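Local coordinates for integron cassette protein Vpc_cass2 (Vibrio paracholerae, PDB 3JRT) that is of unknown function but is encoded by a mobile integron gene cassette and forms an all-helical chain that pairs with a second copy of itself, at residues I80-Y85 and T118-L123; K149-N154 and E158-I163; D166-T171 and S176-I181. One frame throughout, in Å; residues are numbered along the deposited sequence.

Contact 1: residues I80-Y85 and T118-L123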
ATOM      1  N   ILE A  80      -6.674   2.697   1.735  1.00 47.28           N
ATOM      2  CA  ILE A  80      -6.577   3.363   0.441  1.00 43.85           C
ATOM      3  C   ILE A  80      -7.749   2.949  -0.446  1.00 40.36           C
ATOM      4  O   ILE A  80      -8.360   3.773  -1.105  1.00 37.53           O
ATOM      5  CB  ILE A  80      -5.230   3.069  -0.256  1.00 47.39           C
ATOM      6  CG1 ILE A  80      -4.121   3.961   0.325  1.00 35.01           C
ATOM      7  CG2 ILE A  80      -5.349   3.226  -1.793  1.00 41.16           C
ATOM      8  CD1 ILE A  80      -2.692   3.410   0.050  1.00 33.95           C
ATOM      9  N   ASN A  81      -8.088   1.670  -0.434  1.00 39.32           N
ATOM     10  CA  ASN A  81      -9.167   1.201  -1.286  1.00 41.25           C
ATOM     11  C   ASN A  81     -10.577   1.495  -0.780  1.00 44.65           C
ATOM     12  O   ASN A  81     -11.481   1.749  -1.570  1.00 47.26           O
ATOM     13  CB  ASN A  81      -8.974  -0.262  -1.625  1.00 34.34           C
ATOM     14  CG  ASN A  81      -7.897  -0.444  -2.670  1.00 40.33           C
ATOM     15  OD1 ASN A  81      -8.081  -0.066  -3.811  1.00 47.51           O
ATOM     16  ND2 ASN A  81      -6.757  -0.952  -2.270  1.00 33.04           N
ATOM     17  N   CYS A  82     -10.763   1.458   0.530  1.00 36.31           N
ATOM     18  CA  CYS A  82     -12.025   1.880   1.094  1.00 41.78           C
ATOM     19  C   CYS A  82     -12.314   3.320   0.701  1.00 49.84           C
ATOM     20  O   CYS A  82     -13.429   3.629   0.289  1.00 52.47           O
ATOM     21  CB  CYS A  82     -12.037   1.711   2.614  1.00 44.50           C
ATOM     22  SG  CYS A  82     -12.204  -0.007   3.131  1.00 45.57           S
ATOM     23  N   ARG A  83     -11.319   4.198   0.827  1.00 50.13           N
ATOM     24  CA  ARG A  83     -11.520   5.590   0.444  1.00 49.26           C
ATOM     25  C   ARG A  83     -11.808   5.699  -1.067  1.00 49.00           C
ATOM     26  O   ARG A  83     -12.689   6.443  -1.488  1.00 56.22           O
ATOM     27  CB  ARG A  83     -10.338   6.470   0.865  1.00 36.32           C
ATOM     28  CG  ARG A  83     -10.147   6.602   2.364  1.00 44.82           C
ATOM     29  CD  ARG A  83     -11.460   6.985   3.115  1.00 47.64           C
ATOM     30  NE  ARG A  83     -12.101   8.142   2.502  1.00 56.21           N
ATOM     31  CZ  ARG A  83     -13.228   8.714   2.922  1.00 57.24           C
ATOM     32  NH1 ARG A  83     -13.871   8.263   3.993  1.00 56.44           N
ATOM     33  NH2 ARG A  83     -13.707   9.754   2.262  1.00 53.69           N
ATOM     34  N   LYS A  84     -11.091   4.934  -1.877  1.00 44.01           N
ATOM     35  CA  LYS A  84     -11.346   4.939  -3.311  1.00 47.79           C
ATOM     36  C   LYS A  84     -12.785   4.578  -3.616  1.00 50.53           C
ATOM     37  O   LYS A  84     -13.374   5.116  -4.548  1.00 54.19           O
ATOM     38  CB  LYS A  84     -10.394   4.005  -4.064  1.00 48.81           C
ATOM     39  CG  LYS A  84      -9.024   4.622  -4.292  1.00 65.39           C
ATOM     40  CD  LYS A  84      -8.168   3.832  -5.305  1.00 63.17           C
ATOM     41  CE  LYS A  84      -6.827   4.534  -5.522  1.00 62.57           C
ATOM     42  NZ  LYS A  84      -5.748   3.582  -5.936  1.00 72.75           N
ATOM     43  N   TYR A  85     -13.358   3.672  -2.831  1.00 49.76           N
ATOM     44  CA  TYR A  85     -14.732   3.252  -3.063  1.00 52.91           C
ATOM     45  C   TYR A  85     -15.660   4.427  -2.823  1.00 58.97           C
ATOM     46  O   TYR A  85     -16.578   4.686  -3.611  1.00 63.35           O
ATOM     47  CB  TYR A  85     -15.124   2.081  -2.168  1.00 54.50           C
ATOM     48  CG  TYR A  85     -16.623   1.812  -2.148  1.00 53.71           C
ATOM     49  CD1 TYR A  85     -17.218   0.953  -3.075  1.00 57.91           C
ATOM     50  CD2 TYR A  85     -17.434   2.419  -1.220  1.00 53.59           C
ATOM     51  CE1 TYR A  85     -18.588   0.711  -3.061  1.00 58.81           C
ATOM     52  CE2 TYR A  85     -18.810   2.187  -1.193  1.00 65.11           C
ATOM     53  CZ  TYR A  85     -19.379   1.334  -2.110  1.00 62.89           C
ATOM     54  OH  TYR A  85     -20.738   1.110  -2.067  1.00 66.55           O
ATOM     55  N   THR A 118     -13.716   6.896  10.983  1.00 56.37           N
ATOM     56  CA  THR A 118     -12.781   7.961  10.640  1.00 60.80           C
ATOM     57  C   THR A 118     -11.315   7.557  10.717  1.00 61.89           C
ATOM     58  O   THR A 118     -10.458   8.222  10.135  1.00 64.70           O
ATOM     59  CB  THR A 118     -13.011   9.214  11.508  1.00 63.51           C
ATOM     60  OG1 THR A 118     -12.712   8.916  12.876  1.00 63.21           O
ATOM     61  CG2 THR A 118     -14.455   9.657  11.401  1.00 69.95           C
ATOM     62  N   ALA A 119     -11.018   6.482  11.433  1.00 53.80           N
ATOM     63  CA  ALA A 119      -9.656   5.961  11.435  1.00 55.25           C
ATOM     64  C   ALA A 119      -9.202   5.623   9.993  1.00 52.91           C
ATOM     65  O   ALA A 119      -8.025   5.779   9.633  1.00 52.19           O
ATOM     66  CB  ALA A 119      -9.559   4.735  12.345  1.00 53.38           C
ATOM     67  N   ILE A 120     -10.148   5.181   9.170  1.00 54.10           N
ATOM     68  CA  ILE A 120      -9.856   4.812   7.787  1.00 40.58           C
ATOM     69  C   ILE A 120      -9.229   5.959   7.005  1.00 49.01           C
ATOM     70  O   ILE A 120      -8.158   5.814   6.422  1.00 45.84           O
ATOM     71  CB  ILE A 120     -11.102   4.306   7.053  1.00 41.67           C
ATOM     72  CG1 ILE A 120     -11.536   2.961   7.647  1.00 50.69           C
ATOM     73  CG2 ILE A 120     -10.806   4.134   5.535  1.00 34.15           C
ATOM     74  CD1 ILE A 120     -12.724   2.301   6.935  1.00 43.70           C
ATOM     75  N   LYS A 121      -9.892   7.107   7.024  1.00 55.96           N
ATOM     76  CA  LYS A 121      -9.404   8.287   6.329  1.00 51.94           C
ATOM     77  C   LYS A 121      -8.108   8.763   6.965  1.00 53.71           C
ATOM     78  O   LYS A 121      -7.154   9.097   6.263  1.00 63.24           O
ATOM     79  CB  LYS A 121     -10.461   9.388   6.372  1.00 56.39           C
ATOM     80  CG  LYS A 121     -10.334  10.455   5.309  1.00 66.19           C
ATOM     81  CD  LYS A 121     -11.505  11.443   5.411  1.00 75.07           C
ATOM     82  CE  LYS A 121     -11.578  12.379   4.213  1.00 84.66           C
ATOM     83  NZ  LYS A 121     -12.852  13.157   4.197  1.00 94.25           N
ATOM     84  N   LYS A 122      -8.066   8.785   8.292  1.00 55.47           N
ATOM     85  CA  LYS A 122      -6.862   9.204   9.008  1.00 57.67           C
ATOM     86  C   LYS A 122      -5.653   8.364   8.608  1.00 58.45           C
ATOM     87  O   LYS A 122      -4.582   8.894   8.338  1.00 57.60           O
ATOM     88  CB  LYS A 122      -7.061   9.116  10.519  1.00 55.44           C
ATOM     89  CG  LYS A 122      -8.096  10.055  11.089  1.00 64.77           C
ATOM     90  CD  LYS A 122      -7.965  10.134  12.628  1.00 61.94           C
ATOM     91  CE  LYS A 122      -9.218  10.702  13.260  1.00 72.21           C
ATOM     92  NZ  LYS A 122      -9.108  10.834  14.757  1.00 83.47           N
ATOM     93  N   LEU A 123      -5.820   7.048   8.583  1.00 58.11           N
ATOM     94  CA  LEU A 123      -4.727   6.164   8.183  1.00 49.09           C
ATOM     95  C   LEU A 123      -4.342   6.364   6.715  1.00 51.73           C
ATOM     96  O   LEU A 123      -3.159   6.472   6.380  1.00 45.93           O
ATOM     97  CB  LEU A 123      -5.075   4.696   8.487  1.00 42.91           C
ATOM     98  CG  LEU A 123      -5.067   4.375   9.992  1.00 45.89           C
ATOM     99  CD1 LEU A 123      -5.948   3.180  10.354  1.00 44.45           C
ATOM    100  CD2 LEU A 123      -3.646   4.131  10.461  1.00 41.82           C
TER
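Arg83 and Lys121 are the nearest pair of CA atoms, 6.8 Å apart, where the axes of helix segments 80-85 and 118-123 pass within 9.2 Å of each other at a signed crossing angle of -110°. This is a steep helix-helix crossing in an all-helical fold: segment 118-123, on helix 118-128, lies across segment 80-85, on helix 64-91. No hydrogen bond joins the two segments, so the evidence for the contact is packing. Ile120 points toward helix 64-91 and meets it with its branch methyl: Ile120 CG2 lies 3.8 Å from Arg83 CD and 4.0 Å from Cys82 CB. That methyl is anti to its own amide nitrogen, which directs it to these two carbons. Arg83 bends at chi2 (-50°) and again at chi3 (-51°), folding its chain up beside Lys121. The extended Lys121 chain then runs over one face of the guanidinium, its CD 4.0 Å above the plane and over the centre. The bond from Arg83 NH1 to Asn115 OD1, on helix 104-116, gives this head its polar partner and probably helps fix its rotation. At the outer end two like charges come together, which probably costs some energy: Arg83 NH2 stands 4.0 Å from Lys121 NZ.

Contact 2: residues K149-N154 and E158-I163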
ATOM      1  N   LYS A 149      -8.902   1.520  16.631  1.00 56.83           N
ATOM      2  CA  LYS A 149     -10.174   2.192  16.386  1.00 58.51           C
ATOM      3  C   LYS A 149     -10.862   1.656  15.128  1.00 51.71           C
ATOM      4  O   LYS A 149     -12.072   1.488  15.079  1.00 58.90           O
ATOM      5  CB  LYS A 149      -9.970   3.708  16.259  1.00 53.73           C
ATOM      6  CG  LYS A 149      -9.644   4.398  17.610  1.00 61.92           C
ATOM      7  CD  LYS A 149      -9.382   5.882  17.409  1.00 62.29           C
ATOM      8  CE  LYS A 149      -8.833   6.518  18.652  1.00 76.47           C
ATOM      9  NZ  LYS A 149      -8.578   7.958  18.414  1.00 90.91           N
HETATM   10  N   MSE A 150     -10.082   1.391  14.101  1.00 43.23           N
HETATM   11  CA  MSE A 150     -10.666   0.980  12.842  1.00 52.05           C
HETATM   12  C   MSE A 150     -11.368  -0.362  13.033  1.00 57.60           C
HETATM   13  O   MSE A 150     -12.488  -0.571  12.561  1.00 55.30           O
HETATM   14  CB  MSE A 150      -9.575   0.881  11.783  1.00 45.56           C
HETATM   15  CG  MSE A 150     -10.096   0.739  10.368  1.00 46.39           C
HETATM   16 SE   MSE A 150      -8.679   0.284   9.096  0.88 50.82          SE
HETATM   17  CE  MSE A 150      -9.779   0.041   7.505  1.00396.66           C
ATOM     18  N   PHE A 151     -10.706  -1.259  13.754  1.00 54.33           N
ATOM     19  CA  PHE A 151     -11.220  -2.603  13.965  1.00 52.01           C
ATOM     20  C   PHE A 151     -12.211  -2.656  15.099  1.00 52.65           C
ATOM     21  O   PHE A 151     -12.772  -3.714  15.391  1.00 61.98           O
ATOM     22  CB  PHE A 151     -10.077  -3.568  14.245  1.00 52.61           C
ATOM     23  CG  PHE A 151      -9.316  -3.957  13.016  1.00 44.79           C
ATOM     24  CD1 PHE A 151      -9.846  -4.868  12.124  1.00 47.60           C
ATOM     25  CD2 PHE A 151      -8.084  -3.407  12.753  1.00 44.53           C
ATOM     26  CE1 PHE A 151      -9.151  -5.236  10.993  1.00 46.73           C
ATOM     27  CE2 PHE A 151      -7.381  -3.766  11.629  1.00 50.51           C
ATOM     28  CZ  PHE A 151      -7.915  -4.682  10.741  1.00 50.62           C
ATOM     29  N   ASP A 152     -12.415  -1.504  15.733  1.00 53.52           N
ATOM     30  CA  ASP A 152     -13.291  -1.382  16.888  1.00 51.82           C
ATOM     31  C   ASP A 152     -12.935  -2.299  18.050  1.00 56.50           C
ATOM     32  O   ASP A 152     -13.808  -2.746  18.786  1.00 52.29           O
ATOM     33  CB  ASP A 152     -14.752  -1.587  16.504  1.00 58.15           C
ATOM     34  CG  ASP A 152     -15.697  -0.903  17.474  1.00 69.42           C
ATOM     35  OD1 ASP A 152     -15.698   0.350  17.497  1.00 66.42           O
ATOM     36  OD2 ASP A 152     -16.417  -1.607  18.221  1.00 77.13           O
ATOM     37  N   GLY A 153     -11.653  -2.561  18.243  1.00 57.83           N
ATOM     38  CA  GLY A 153     -11.243  -3.344  19.392  1.00 57.30           C
ATOM     39  C   GLY A 153     -10.010  -4.151  19.054  1.00 58.79           C
ATOM     40  O   GLY A 153      -9.284  -3.828  18.119  1.00 60.70           O
ATOM     41  N   ASN A 154      -9.794  -5.228  19.794  1.00 55.91           N
ATOM     42  CA  ASN A 154      -8.570  -5.998  19.665  1.00 69.07           C
ATOM     43  C   ASN A 154      -8.709  -7.185  18.722  1.00 61.99           C
ATOM     44  O   ASN A 154      -7.761  -7.944  18.550  1.00 58.12           O
ATOM     45  CB  ASN A 154      -8.097  -6.466  21.046  1.00 86.07           C
ATOM     46  CG  ASN A 154      -7.721  -5.304  21.951  1.00102.90           C
ATOM     47  OD1 ASN A 154      -6.782  -4.556  21.660  1.00106.41           O
ATOM     48  ND2 ASN A 154      -8.465  -5.135  23.045  1.00105.51           N
ATOM     49  N   GLU A 158     -14.280  -9.289  12.704  1.00 46.61           N
ATOM     50  CA  GLU A 158     -15.514  -8.641  12.286  1.00 55.32           C
ATOM     51  C   GLU A 158     -15.254  -7.764  11.068  1.00 54.87           C
ATOM     52  O   GLU A 158     -15.861  -7.950  10.016  1.00 56.78           O
ATOM     53  CB  GLU A 158     -16.090  -7.809  13.428  1.00 63.58           C
ATOM     54  CG  GLU A 158     -17.511  -7.306  13.212  1.00 82.51           C
ATOM     55  CD  GLU A 158     -18.163  -6.781  14.507  1.00 95.90           C
ATOM     56  OE1 GLU A 158     -17.673  -7.112  15.614  1.00 88.78           O
ATOM     57  OE2 GLU A 158     -19.167  -6.036  14.410  1.00103.54           O
ATOM     58  N   PHE A 159     -14.338  -6.815  11.218  1.00 41.98           N
ATOM     59  CA  PHE A 159     -14.031  -5.901  10.138  1.00 45.56           C
ATOM     60  C   PHE A 159     -13.499  -6.631   8.904  1.00 44.87           C
ATOM     61  O   PHE A 159     -13.928  -6.364   7.784  1.00 48.37           O
ATOM     62  CB  PHE A 159     -13.052  -4.837  10.587  1.00 43.94           C
ATOM     63  CG  PHE A 159     -12.883  -3.733   9.596  1.00 42.46           C
ATOM     64  CD1 PHE A 159     -13.848  -2.751   9.471  1.00 49.23           C
ATOM     65  CD2 PHE A 159     -11.780  -3.684   8.782  1.00 42.70           C
ATOM     66  CE1 PHE A 159     -13.702  -1.739   8.561  1.00 46.12           C
ATOM     67  CE2 PHE A 159     -11.625  -2.673   7.877  1.00 44.09           C
ATOM     68  CZ  PHE A 159     -12.578  -1.695   7.768  1.00 44.74           C
ATOM     69  N   LEU A 160     -12.585  -7.570   9.104  1.00 40.70           N
ATOM     70  CA  LEU A 160     -12.062  -8.319   7.960  1.00 45.07           C
ATOM     71  C   LEU A 160     -13.197  -9.043   7.221  1.00 48.73           C
ATOM     72  O   LEU A 160     -13.258  -9.024   5.994  1.00 44.23           O
ATOM     73  CB  LEU A 160     -10.993  -9.321   8.403  1.00 37.63           C
ATOM     74  CG  LEU A 160      -9.656  -8.742   8.878  1.00 46.45           C
ATOM     75  CD1 LEU A 160      -8.640  -9.847   9.172  1.00 41.63           C
ATOM     76  CD2 LEU A 160      -9.072  -7.744   7.868  1.00 34.09           C
ATOM     77  N   ASP A 161     -14.089  -9.684   7.974  1.00 47.29           N
ATOM     78  CA  ASP A 161     -15.203 -10.416   7.366  1.00 52.58           C
ATOM     79  C   ASP A 161     -16.145  -9.465   6.654  1.00 53.37           C
ATOM     80  O   ASP A 161     -16.775  -9.820   5.661  1.00 56.52           O
ATOM     81  CB  ASP A 161     -15.972 -11.221   8.417  1.00 51.74           C
ATOM     82  CG  ASP A 161     -15.382 -12.592   8.635  1.00 56.84           C
ATOM     83  OD1 ASP A 161     -14.386 -12.925   7.960  1.00 54.17           O
ATOM     84  OD2 ASP A 161     -15.907 -13.335   9.484  1.00 69.98           O
ATOM     85  N   TRP A 162     -16.233  -8.252   7.181  1.00 51.52           N
ATOM     86  CA  TRP A 162     -17.032  -7.202   6.577  1.00 52.55           C
ATOM     87  C   TRP A 162     -16.430  -6.732   5.250  1.00 43.95           C
ATOM     88  O   TRP A 162     -17.158  -6.345   4.343  1.00 51.77           O
ATOM     89  CB  TRP A 162     -17.151  -6.032   7.548  1.00 49.10           C
ATOM     90  CG  TRP A 162     -17.956  -4.877   7.047  1.00 52.85           C
ATOM     91  CD1 TRP A 162     -19.324  -4.738   7.090  1.00 60.53           C
ATOM     92  CD2 TRP A 162     -17.453  -3.672   6.466  1.00 46.68           C
ATOM     93  NE1 TRP A 162     -19.694  -3.526   6.559  1.00 56.79           N
ATOM     94  CE2 TRP A 162     -18.567  -2.852   6.168  1.00 54.99           C
ATOM     95  CE3 TRP A 162     -16.172  -3.201   6.178  1.00 49.69           C
ATOM     96  CZ2 TRP A 162     -18.434  -1.589   5.596  1.00 57.03           C
ATOM     97  CZ3 TRP A 162     -16.043  -1.954   5.587  1.00 58.05           C
ATOM     98  CH2 TRP A 162     -17.167  -1.162   5.304  1.00 60.82           C
ATOM     99  N   ILE A 163     -15.104  -6.734   5.151  1.00 43.17           N
ATOM    100  CA  ILE A 163     -14.450  -6.409   3.890  1.00 44.63           C
ATOM    101  C   ILE A 163     -14.617  -7.573   2.926  1.00 51.09           C
ATOM    102  O   ILE A 163     -15.156  -7.430   1.836  1.00 51.87           O
ATOM    103  CB  ILE A 163     -12.941  -6.187   4.059  1.00 42.21           C
ATOM    104  CG1 ILE A 163     -12.649  -4.983   4.956  1.00 41.89           C
ATOM    105  CG2 ILE A 163     -12.284  -6.008   2.684  1.00 40.40           C
ATOM    106  CD1 ILE A 163     -13.075  -3.669   4.351  1.00 50.86           C
TER
HETATM  107  O   HOH W   1     -12.960  -6.332  13.632  1.00 50.54           O
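Phe159 N donates to the oxygen of a water, 2.8 Å from Phe159 N, and the same water oxygen donates to Phe151 O at 3.2 Å, so one solvent molecule bridges the backbones of the two segments. The amide belongs to the first turn of helix 157-163, where the helix itself supplies no earlier carbonyl, and the water serves instead. It also lies in the plane of the Phe151 ring, at its edge. A short linker here joins two successive helices of the all-helical fold. Helix 140-151 closes with a Schellman motif in which Asp152 takes a positive phi of 57°, and the chain returns so quickly that the CA atoms of Phe151 and Phe159 are 5.8 Å apart.

No direct hydrogen bond crosses, and the side chains do the rest. The two phenylalanines form an offset edge-to-face pair, with centroids 5.5 Å apart and planes at 81°; the edge of Phe159 is directed at the face of Phe151. Phe159 CB presses in as well, 3.6 Å from Phe151 CD1, while Leu160 CD2 sits at the edge of the Phe151 ring. Met150, a selenomethionine, reaches Phe159 through an extended chain with CG anti to the amide nitrogen (chi1 -168°). Its CE lies only 3.3 Å from Phe159 CE2, close packing, and SE is 5.1 Å from the ring centroid in an oblique Met-aromatic contact.

Beyond the pair, Met150 packs on Ile78 and Val79 and Phe151 on Val75, all of helix 64-91, whereas Phe159 rests on Ile120 of helix 118-128 and Leu160 on Lys50 of helix 27-53.

Contact 3: residues D166-T171 and S176-I181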
ATOM      1  N   ASP A 166     -14.252 -15.369   4.159  1.00 62.40           N
ATOM      2  CA  ASP A 166     -13.736 -16.555   3.474  1.00 71.61           C
ATOM      3  C   ASP A 166     -14.826 -17.203   2.636  1.00 78.87           C
ATOM      4  O   ASP A 166     -16.007 -17.160   2.991  1.00 81.08           O
ATOM      5  CB  ASP A 166     -13.198 -17.574   4.480  1.00 82.76           C
ATOM      6  CG  ASP A 166     -11.923 -17.111   5.157  1.00 91.96           C
ATOM      7  OD1 ASP A 166     -11.283 -16.171   4.641  1.00 94.07           O
ATOM      8  OD2 ASP A 166     -11.558 -17.689   6.204  1.00 98.13           O
ATOM      9  N   ASN A 167     -14.432 -17.815   1.527  1.00 89.90           N
ATOM     10  CA  ASN A 167     -15.397 -18.453   0.639  1.00102.83           C
ATOM     11  C   ASN A 167     -16.556 -17.502   0.357  1.00100.05           C
ATOM     12  O   ASN A 167     -17.724 -17.834   0.569  1.00100.34           O
ATOM     13  CB  ASN A 167     -15.906 -19.764   1.248  1.00116.41           C
ATOM     14  CG  ASN A 167     -14.777 -20.737   1.567  1.00125.29           C
ATOM     15  OD1 ASN A 167     -13.949 -21.051   0.708  1.00128.77           O
ATOM     16  ND2 ASN A 167     -14.742 -21.218   2.808  1.00125.89           N
ATOM     17  N   ILE A 168     -16.212 -16.308  -0.114  1.00 94.45           N
ATOM     18  CA  ILE A 168     -17.193 -15.268  -0.394  1.00 95.71           C
ATOM     19  C   ILE A 168     -18.263 -15.763  -1.362  1.00109.40           C
ATOM     20  O   ILE A 168     -19.311 -15.135  -1.516  1.00109.51           O
ATOM     21  CB  ILE A 168     -16.522 -14.009  -0.981  1.00 81.07           C
ATOM     22  CG1 ILE A 168     -17.424 -12.787  -0.803  1.00 67.83           C
ATOM     23  CG2 ILE A 168     -16.165 -14.217  -2.457  1.00 78.75           C
ATOM     24  CD1 ILE A 168     -16.761 -11.494  -1.221  1.00 59.85           C
ATOM     25  N   SER A 169     -17.986 -16.886  -2.015  1.00123.01           N
ATOM     26  CA  SER A 169     -18.931 -17.497  -2.943  1.00134.49           C
ATOM     27  C   SER A 169     -20.258 -17.757  -2.239  1.00137.46           C
ATOM     28  O   SER A 169     -21.276 -17.152  -2.568  1.00140.28           O
ATOM     29  CB  SER A 169     -18.360 -18.805  -3.495  1.00140.01           C
ATOM     30  OG  SER A 169     -17.076 -18.598  -4.062  1.00139.33           O
ATOM     31  N   THR A 170     -20.233 -18.659  -1.264  1.00135.96           N
ATOM     32  CA  THR A 170     -21.407 -18.946  -0.450  1.00136.64           C
ATOM     33  C   THR A 170     -21.598 -17.870   0.611  1.00129.46           C
ATOM     34  O   THR A 170     -21.348 -18.096   1.796  1.00133.77           O
ATOM     35  CB  THR A 170     -21.276 -20.308   0.249  1.00141.87           C
ATOM     36  OG1 THR A 170     -20.032 -20.362   0.962  1.00136.20           O
ATOM     37  CG2 THR A 170     -21.326 -21.437  -0.773  1.00146.13           C
ATOM     38  N   THR A 171     -22.050 -16.700   0.179  1.00116.76           N
ATOM     39  CA  THR A 171     -22.151 -15.547   1.060  1.00106.70           C
ATOM     40  C   THR A 171     -23.163 -14.569   0.496  1.00101.52           C
ATOM     41  O   THR A 171     -23.164 -14.297  -0.703  1.00102.80           O
ATOM     42  CB  THR A 171     -20.773 -14.842   1.197  1.00 94.01           C
ATOM     43  OG1 THR A 171     -19.979 -15.522   2.180  1.00 96.49           O
ATOM     44  CG2 THR A 171     -20.930 -13.376   1.598  1.00 88.44           C
ATOM     45  N   SER A 176     -20.922  -7.965   2.592  1.00 66.70           N
ATOM     46  CA  SER A 176     -19.525  -7.549   2.597  1.00 59.61           C
ATOM     47  C   SER A 176     -19.240  -6.493   1.537  1.00 59.72           C
ATOM     48  O   SER A 176     -19.886  -6.446   0.495  1.00 63.22           O
ATOM     49  CB  SER A 176     -18.579  -8.749   2.434  1.00 54.97           C
ATOM     50  OG  SER A 176     -18.498  -9.178   1.086  1.00 53.78           O
ATOM     51  N   LEU A 177     -18.264  -5.643   1.824  1.00 55.38           N
ATOM     52  CA  LEU A 177     -17.834  -4.600   0.914  1.00 48.62           C
ATOM     53  C   LEU A 177     -17.481  -5.159  -0.459  1.00 52.61           C
ATOM     54  O   LEU A 177     -17.928  -4.649  -1.473  1.00 52.21           O
ATOM     55  CB  LEU A 177     -16.611  -3.892   1.490  1.00 42.41           C
ATOM     56  CG  LEU A 177     -16.110  -2.678   0.712  1.00 44.60           C
ATOM     57  CD1 LEU A 177     -17.289  -1.797   0.348  1.00 43.05           C
ATOM     58  CD2 LEU A 177     -15.086  -1.899   1.532  1.00 42.83           C
ATOM     59  N   VAL A 178     -16.726  -6.224  -0.482  1.00 51.95           N
ATOM     60  CA  VAL A 178     -16.280  -6.791  -1.716  1.00 52.72           C
ATOM     61  C   VAL A 178     -17.439  -7.406  -2.483  1.00 57.39           C
ATOM     62  O   VAL A 178     -17.489  -7.309  -3.671  1.00 55.82           O
ATOM     63  CB  VAL A 178     -15.163  -7.804  -1.484  1.00 20.00           C
ATOM     64  CG1 VAL A 178     -15.119  -8.773  -2.559  1.00 20.00           C
ATOM     65  CG2 VAL A 178     -13.872  -7.131  -1.380  1.00 20.00           C
ATOM     66  N   GLY A 179     -18.376  -8.021  -1.797  1.00 53.71           N
ATOM     67  CA  GLY A 179     -19.554  -8.582  -2.438  1.00 57.09           C
ATOM     68  C   GLY A 179     -20.401  -7.495  -3.073  1.00 63.41           C
ATOM     69  O   GLY A 179     -20.909  -7.654  -4.182  1.00 64.81           O
ATOM     70  N   VAL A 180     -20.536  -6.378  -2.367  1.00 58.48           N
ATOM     71  CA  VAL A 180     -21.278  -5.237  -2.873  1.00 61.37           C
ATOM     72  C   VAL A 180     -20.567  -4.644  -4.075  1.00 60.97           C
ATOM     73  O   VAL A 180     -21.203  -4.240  -5.044  1.00 64.91           O
ATOM     74  CB  VAL A 180     -21.481  -4.167  -1.776  1.00 58.80           C
ATOM     75  CG1 VAL A 180     -21.870  -2.841  -2.378  1.00 54.03           C
ATOM     76  CG2 VAL A 180     -22.544  -4.636  -0.778  1.00 56.21           C
ATOM     77  N   ILE A 181     -19.243  -4.607  -4.025  1.00 49.44           N
ATOM     78  CA  ILE A 181     -18.505  -4.001  -5.111  1.00 48.44           C
ATOM     79  C   ILE A 181     -18.615  -4.902  -6.329  1.00 55.58           C
ATOM     80  O   ILE A 181     -18.630  -4.419  -7.457  1.00 49.29           O
ATOM     81  CB  ILE A 181     -17.032  -3.739  -4.749  1.00 52.22           C
ATOM     82  CG1 ILE A 181     -16.928  -2.591  -3.740  1.00 45.67           C
ATOM     83  CG2 ILE A 181     -16.213  -3.415  -6.016  1.00 49.69           C
ATOM     84  CD1 ILE A 181     -15.543  -2.359  -3.243  1.00 40.41           C
TER
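Ile168 CD1 is the atom through which the loop 166-171 meets the helix start at 176-181. It lies 3.4 Å from Val178 CG1, a close methyl-methyl approach inside the normal carbon-carbon separation, and 3.7 Å from Ser176 OG, with Gly179 N slightly farther at 3.9 Å. Ile168 projects CG1 anti to its amide nitrogen (chi1 -160°), which carries the terminal methyl out of the loop and over the first turn of the helix. There the Ile168 and Val178 side chains cross at about a right angle.

The second shell explains why the serine hydroxyl stands there. Ser176 occupies the N-cap of helix 177-188, and its OG accepts from Gly179 N at 3.1 Å with an N-H...O angle of 153°. A chi1 of 79° sets OG between the backbone nitrogen and carbonyl carbon, turned back toward that amide. Ile168 thus lies against a capped helix end, its methyl beside both donor and acceptor of the capping bond. Farther out, Val178 also packs on Leu42 and Thr43 of helix 27-53, and Ser176 touches Pro165 in the loop that precedes the segment. At the start of the loop, Asp166 OD1 forms a salt bridge with Lys50 NZ on the same long helix, while farther along the chain Ser169 and Thr170 are poorly ordered.

The three contacts follow in series along the chain but touch in space. Contacts 1 and 2, with centres about 13 Å apart, join where Ile120 CG1 packs 3.4 Å from Met150 CE; Ile120 therefore faces helix 64-91 through one branch and contact 2 through the other. Contacts 2 and 3 (centres about 16 Å apart) share probable backbone hydrogen bonds, Leu177 N to Trp162 O at 2.8 Å and Val178 N to Ile163 O at 3.0 Å, so the end of one helix meets the start of the next. Contacts 1 and 3, whose centres are about 19 Å apart, meet through Tyr85 CD1 and Ile181 CG1 at 3.6 Å. No active site or ligand is known here.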